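Local atomic coordinates of carboxylesterase (Ferroplasma acidiphilum, PDB entry 3WJ2), a protein that probably hydrolyses carboxylic esters, as an alpha/beta-hydrolase-fold carboxylesterase of an acid-loving archaeon. Residues 96-99 with 100-104; 293-296 with 297-300. All coordinates share one frame; numbering follows the deposited sequence.

Contact 1 of 2, residues 96-99 with 100-104; sequences DNYC and RFLAK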
ATOM      1  N   ASP B  96     -32.334 -14.218  -1.562  1.00 13.48           N
ATOM      2  CA  ASP B  96     -32.635 -15.572  -1.842  1.00 14.05           C
ATOM      3  C   ASP B  96     -31.794 -16.204  -2.995  1.00 11.06           C
ATOM      4  O   ASP B  96     -31.367 -17.369  -2.901  1.00 12.53           O
ATOM      5  CB  ASP B  96     -34.168 -15.548  -2.211  1.00 14.34           C
ATOM      6  CG  ASP B  96     -34.761 -16.968  -2.332  1.00 14.67           C
ATOM      7  OD1 ASP B  96     -35.000 -17.670  -1.310  1.00 17.78           O
ATOM      8  OD2 ASP B  96     -34.869 -17.385  -3.536  1.00 18.29           O
ATOM      9  N   ASN B  97     -31.523 -15.452  -4.069  1.00 14.65           N
ATOM     10  CA  ASN B  97     -30.728 -15.992  -5.186  1.00 14.24           C
ATOM     11  C   ASN B  97     -29.295 -16.375  -4.605  1.00 11.97           C
ATOM     12  O   ASN B  97     -28.827 -17.469  -4.884  1.00 13.38           O
ATOM     13  CB  ASN B  97     -30.505 -15.010  -6.320  1.00 15.57           C
ATOM     14  CG  ASN B  97     -31.711 -14.960  -7.289  1.00 19.78           C
ATOM     15  OD1 ASN B  97     -32.814 -15.442  -6.934  1.00 22.24           O
ATOM     16  ND2 ASN B  97     -31.505 -14.398  -8.445  1.00 24.12           N
ATOM     17  N   TYR B  98     -28.759 -15.484  -3.764  1.00 15.10           N
ATOM     18  CA  TYR B  98     -27.419 -15.724  -3.242  1.00 13.73           C
ATOM     19  C   TYR B  98     -27.374 -16.928  -2.267  1.00 11.47           C
ATOM     20  O   TYR B  98     -26.514 -17.796  -2.341  1.00 13.34           O
ATOM     21  CB  TYR B  98     -26.973 -14.452  -2.560  1.00 10.90           C
ATOM     22  CG  TYR B  98     -25.657 -14.590  -1.759  1.00 11.21           C
ATOM     23  CD1 TYR B  98     -24.427 -14.479  -2.397  1.00 12.36           C
ATOM     24  CD2 TYR B  98     -25.798 -14.577  -0.396  1.00 13.50           C
ATOM     25  CE1 TYR B  98     -23.235 -14.620  -1.582  1.00 13.18           C
ATOM     26  CE2 TYR B  98     -24.678 -14.669   0.379  1.00 12.59           C
ATOM     27  CZ  TYR B  98     -23.483 -14.618  -0.226  1.00 14.01           C
ATOM     28  OH  TYR B  98     -22.291 -14.634   0.506  1.00 15.48           O
ATOM     29  N   CYS B  99     -28.354 -17.022  -1.347  1.00 11.32           N
ATOM     30  CA  CYS B  99     -28.404 -18.137  -0.447  1.00 12.00           C
ATOM     31  C   CYS B  99     -28.592 -19.489  -1.120  1.00 13.94           C
ATOM     32  O   CYS B  99     -28.009 -20.460  -0.770  1.00 13.12           O
ATOM     33  CB  CYS B  99     -29.444 -17.900   0.630  1.00 13.39           C
ATOM     34  SG  CYS B  99     -28.800 -16.674   1.867  1.00 16.95           S
ATOM     35  N   ARG B 100     -29.469 -19.477  -2.147  1.00 15.83           N
ATOM     36  CA  ARG B 100     -29.532 -20.653  -3.018  1.00 17.14           C
ATOM     37  C   ARG B 100     -28.180 -21.080  -3.616  1.00 15.30           C
ATOM     38  O   ARG B 100     -27.840 -22.243  -3.554  1.00 15.76           O
ATOM     39  CB  ARG B 100     -30.531 -20.384  -4.159  1.00 16.45           C
ATOM     40  CG  ARG B 100     -32.030 -20.410  -3.670  1.00 17.12           C
ATOM     41  CD  ARG B 100     -32.774 -19.820  -4.831  1.00 18.33           C
ATOM     42  NE  ARG B 100     -34.226 -19.902  -4.627  1.00 18.04           N
ATOM     43  CZ  ARG B 100     -35.007 -20.902  -5.057  1.00 25.18           C
ATOM     44  NH1 ARG B 100     -34.541 -21.969  -5.731  1.00 20.51           N
ATOM     45  NH2 ARG B 100     -36.319 -20.834  -4.772  1.00 23.00           N
ATOM     46  N   PHE B 101     -27.414 -20.106  -4.125  1.00 14.00           N
ATOM     47  CA  PHE B 101     -26.112 -20.403  -4.642  1.00 13.44           C
ATOM     48  C   PHE B 101     -25.154 -20.921  -3.592  1.00 13.23           C
ATOM     49  O   PHE B 101     -24.458 -21.882  -3.832  1.00 13.71           O
ATOM     50  CB  PHE B 101     -25.579 -19.113  -5.307  1.00 15.40           C
ATOM     51  CG  PHE B 101     -24.225 -19.298  -5.983  1.00 17.57           C
ATOM     52  CD1 PHE B 101     -24.138 -20.030  -7.186  1.00 22.07           C
ATOM     53  CD2 PHE B 101     -23.057 -18.778  -5.447  1.00 23.65           C
ATOM     54  CE1 PHE B 101     -22.942 -20.178  -7.850  1.00 24.45           C
ATOM     55  CE2 PHE B 101     -21.829 -18.971  -6.102  1.00 21.60           C
ATOM     56  CZ  PHE B 101     -21.782 -19.664  -7.313  1.00 19.25           C
ATOM     57  N   LEU B 102     -25.161 -20.306  -2.405  1.00 11.37           N
ATOM     58  CA  LEU B 102     -24.360 -20.933  -1.369  1.00 13.02           C
ATOM     59  C   LEU B 102     -24.769 -22.323  -1.032  1.00 13.60           C
ATOM     60  O   LEU B 102     -23.919 -23.112  -0.725  1.00 13.55           O
ATOM     61  CB  LEU B 102     -24.470 -20.133  -0.068  1.00 13.30           C
ATOM     62  CG  LEU B 102     -23.921 -18.715  -0.082  1.00 14.63           C
ATOM     63  CD1 LEU B 102     -24.117 -18.055   1.388  1.00 15.83           C
ATOM     64  CD2 LEU B 102     -22.458 -18.644  -0.448  1.00 16.50           C
ATOM     65  N   ALA B 103     -26.073 -22.618  -0.964  1.00 14.29           N
ATOM     66  CA  ALA B 103     -26.481 -23.970  -0.721  1.00 16.50           C
ATOM     67  C   ALA B 103     -26.058 -24.981  -1.799  1.00 15.79           C
ATOM     68  O   ALA B 103     -25.588 -26.040  -1.451  1.00 16.09           O
ATOM     69  CB  ALA B 103     -28.020 -23.958  -0.516  1.00 14.13           C
ATOM     70  N   LYS B 104     -26.162 -24.536  -3.056  1.00 17.06           N
ATOM     71  CA  LYS B 104     -25.833 -25.417  -4.178  1.00 16.28           C
ATOM     72  C   LYS B 104     -24.312 -25.718  -4.155  1.00 16.81           C
ATOM     73  O   LYS B 104     -23.872 -26.868  -4.235  1.00 19.11           O
ATOM     74  CB  LYS B 104     -26.278 -24.816  -5.464  1.00 20.03           C
ATOM     75  CG  LYS B 104     -26.024 -25.757  -6.677  1.00 24.01           C
ATOM     76  CD  LYS B 104     -27.307 -26.009  -7.581  1.00 31.93           C
ATOM     77  CE  LYS B 104     -27.955 -27.414  -7.454  1.00 36.95           C
ATOM     78  NZ  LYS B 104     -29.287 -27.498  -8.116  1.00 37.69           N
TER
HETATM   79  O   HOH W   1     -36.983 -19.443  -2.171  1.00 22.79           O
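Asp-96 and Arg-100, one helical turn apart, are joined by a salt bridge in which NE of Arg-100 donates to OD2 of Asp-96 at 2.8 Å. The carboxylate oxygen lies almost in the guanidinium plane, at its edge, and is met on its syn side but 29° out of the carboxylate plane. With CG opposite the carbonyl carbon (chi1 -73°), the Arg-100 chain starts close to the backbone, CG 3.2 Å from Asp-96 O, and its extended run from CG to NE then reaches the carboxylate. A water bridges the other branches, donating to Asp-96 OD1 at 2.8 Å and accepting from Arg-100 NH2 at 3.0 Å. OD1 also bonds to Tyr-70 OH and pairs with Arg-68, so the carboxylate is held at both oxygens. On another side of the helix, Tyr-98 holds CG anti to the backbone N (chi1 171°), and Leu-102 CG sits over one ring face, offset toward the rim, in a CH-pi contact; Leu-102 CD1 lies 3.6 Å from Tyr-98 CE2. Helix 96-106 links strands 78-82 and 109-113 in a beta-alpha-beta unit; Tyr-70 of strand 63-71 packs against Arg-100, while Leu-102 rests on Ile-110 and on Val-297 of helix 291-303.

Contact 2 of 2, residues 293-296 with 297-300; sequences ARNI and VKMV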
ATOM      1  N   ALA B 293     -15.971 -12.638  -8.905  1.00 13.72           N
ATOM      2  CA  ALA B 293     -16.689 -12.695  -7.603  1.00  9.68           C
ATOM      3  C   ALA B 293     -17.350 -14.066  -7.428  1.00 12.81           C
ATOM      4  O   ALA B 293     -17.307 -14.702  -6.389  1.00 11.94           O
ATOM      5  CB  ALA B 293     -17.637 -11.600  -7.478  1.00 12.13           C
ATOM      6  N   ARG B 294     -18.064 -14.546  -8.466  1.00 11.87           N
ATOM      7  CA  ARG B 294     -18.622 -15.896  -8.416  1.00 12.45           C
ATOM      8  C   ARG B 294     -17.612 -16.968  -8.036  1.00 11.80           C
ATOM      9  O   ARG B 294     -17.923 -17.873  -7.236  1.00 12.27           O
ATOM     10  CB  ARG B 294     -19.230 -16.214  -9.833  1.00 13.69           C
ATOM     11  CG  ARG B 294     -20.042 -17.479  -9.825  1.00 18.33           C
ATOM     12  CD  ARG B 294     -20.569 -17.560 -11.333  1.00 21.76           C
ATOM     13  NE  ARG B 294     -21.623 -18.579 -11.292  1.00 26.10           N
ATOM     14  CZ  ARG B 294     -22.942 -18.316 -11.200  1.00 25.21           C
ATOM     15  NH1 ARG B 294     -23.443 -17.077 -11.228  1.00 29.61           N
ATOM     16  NH2 ARG B 294     -23.780 -19.332 -11.155  1.00 29.88           N
ATOM     17  N   ASN B 295     -16.413 -16.966  -8.622  1.00 10.18           N
ATOM     18  CA  ASN B 295     -15.396 -17.958  -8.325  1.00 11.41           C
ATOM     19  C   ASN B 295     -14.916 -17.799  -6.835  1.00 10.84           C
ATOM     20  O   ASN B 295     -14.660 -18.832  -6.221  1.00 11.42           O
ATOM     21  CB  ASN B 295     -14.237 -17.805  -9.240  1.00 12.55           C
ATOM     22  CG  ASN B 295     -14.520 -18.419 -10.571  1.00 17.49           C
ATOM     23  OD1 ASN B 295     -14.236 -17.785 -11.620  1.00 24.17           O
ATOM     24  ND2 ASN B 295     -15.078 -19.584 -10.568  1.00 19.24           N
ATOM     25  N   ILE B 296     -14.805 -16.596  -6.331  1.00  9.78           N
ATOM     26  CA  ILE B 296     -14.398 -16.421  -4.868  1.00 10.98           C
ATOM     27  C   ILE B 296     -15.455 -17.011  -3.988  1.00 11.85           C
ATOM     28  O   ILE B 296     -15.118 -17.746  -3.011  1.00 11.05           O
ATOM     29  CB  ILE B 296     -14.081 -14.936  -4.582  1.00  8.00           C
ATOM     30  CG1 ILE B 296     -12.788 -14.603  -5.278  1.00  9.59           C
ATOM     31  CG2 ILE B 296     -14.058 -14.605  -3.030  1.00 10.80           C
ATOM     32  CD1 ILE B 296     -12.597 -13.057  -5.358  1.00 11.68           C
ATOM     33  N   VAL B 297     -16.739 -16.725  -4.273  1.00 10.81           N
ATOM     34  CA  VAL B 297     -17.791 -17.318  -3.461  1.00 11.48           C
ATOM     35  C   VAL B 297     -17.772 -18.854  -3.588  1.00 11.53           C
ATOM     36  O   VAL B 297     -17.932 -19.562  -2.605  1.00 12.28           O
ATOM     37  CB  VAL B 297     -19.183 -16.755  -3.881  1.00 10.93           C
ATOM     38  CG1 VAL B 297     -20.309 -17.544  -3.081  1.00 12.22           C
ATOM     39  CG2 VAL B 297     -19.271 -15.282  -3.653  1.00 12.19           C
ATOM     40  N   LYS B 298     -17.640 -19.420  -4.816  1.00 11.77           N
ATOM     41  CA  LYS B 298     -17.526 -20.878  -4.977  1.00 11.55           C
ATOM     42  C   LYS B 298     -16.359 -21.503  -4.178  1.00 11.87           C
ATOM     43  O   LYS B 298     -16.474 -22.561  -3.549  1.00 12.27           O
ATOM     44  CB  LYS B 298     -17.287 -21.214  -6.473  1.00 13.97           C
ATOM     45  CG  LYS B 298     -18.499 -21.139  -7.260  1.00 19.22           C
ATOM     46  CD  LYS B 298     -18.181 -21.317  -8.825  1.00 20.27           C
ATOM     47  CE  LYS B 298     -17.598 -22.565  -9.152  1.00 28.64           C
ATOM     48  NZ  LYS B 298     -17.804 -22.587 -10.657  1.00 29.39           N
ATOM     49  N   MET B 299     -15.194 -20.782  -4.171  1.00 10.92           N
ATOM     50  CA  MET B 299     -13.969 -21.213  -3.463  1.00 10.63           C
ATOM     51  C   MET B 299     -14.371 -21.390  -1.965  1.00 10.67           C
ATOM     52  O   MET B 299     -14.057 -22.415  -1.361  1.00 13.08           O
ATOM     53  CB  MET B 299     -12.844 -20.149  -3.596  1.00 13.54           C
ATOM     54  CG  MET B 299     -12.102 -20.376  -4.809  1.00 17.15           C
ATOM     55  SD  MET B 299     -10.948 -18.841  -4.756  1.00 26.48           S
ATOM     56  CE  MET B 299     -10.093 -19.854  -5.781  1.00 26.61           C
ATOM     57  N   VAL B 300     -14.955 -20.394  -1.397  1.00 10.08           N
ATOM     58  CA  VAL B 300     -15.312 -20.414   0.028  1.00  9.15           C
ATOM     59  C   VAL B 300     -16.354 -21.483   0.287  1.00 10.07           C
ATOM     60  O   VAL B 300     -16.210 -22.313   1.192  1.00 12.36           O
ATOM     61  CB  VAL B 300     -15.780 -19.031   0.463  1.00 11.20           C
ATOM     62  CG1 VAL B 300     -16.315 -19.120   1.879  1.00 11.09           C
ATOM     63  CG2 VAL B 300     -14.559 -18.038   0.413  1.00 12.26           C
TER
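Val-297 N donates to Ala-293 O at 3.0 Å, the first of four successive i to i+4 backbone bonds that bind this turn of helix to the next. Lys-298 N to Arg-294 O and Met-299 N to Asn-295 O follow, and Val-300 N to Ile-296 O, at 3.1 Å, completes the set. Close side-chain approaches across the turn are mostly van der Waals contacts of aliphatic carbons with carbonyl oxygens of the preceding turn. Val-297 lays CG2 against Ala-293 O at 3.4 Å, and Val-300 repeats this with CG2 at 3.5 Å from Ile-296 O. Met-299 brings CG to 3.3 Å from Asn-295 O before its extended chain leads away. Among the polar side chains, Lys-298 runs alongside Asn-295, both pointing the same way, with a bend at chi3 (61°). The like charges of Arg-294 NE and Lys-298 NZ are kept 5.6 Å apart, and each side chain has its own partner: Phe-287 O for Arg-294 NH1, and Asp-306 of the second subunit, in a salt bridge, for Lys-298 NZ. The helix packs in three directions: Val-300 and Ile-296 on the sheet, Val-297 on helix 96-106, and Met-299 and Lys-298 on Ile-303 of the second subunit, which Ile-296 also reaches. This is the layering of an alpha/beta hydrolase, a C-terminal helix laid against the central sheet, here also contributing to a subunit interface.

Contacts 1 and 2 lie on two helices, 96-106 and 291-303, that pack against each other with the centres of the contacts about 12 Å apart. Phe-101 supplies much of the junction: its CZ meets Lys-298 CG at 3.6 Å and its CE1 approaches Arg-294 NH2 at 3.5 Å. Beside it, Leu-102 CD2 touches Val-297 CG1 at 3.6 Å, so the leucine that lies against the Tyr-98 ring in contact 1 also reaches contact 2. The same Tyr-98 ring lies near, without touching, a GxSxG sequence that includes Ser-156, consistent with the nucleophile elbow of this fold. Contact 2 carries the packing onward to the second subunit, which does not touch contact 1.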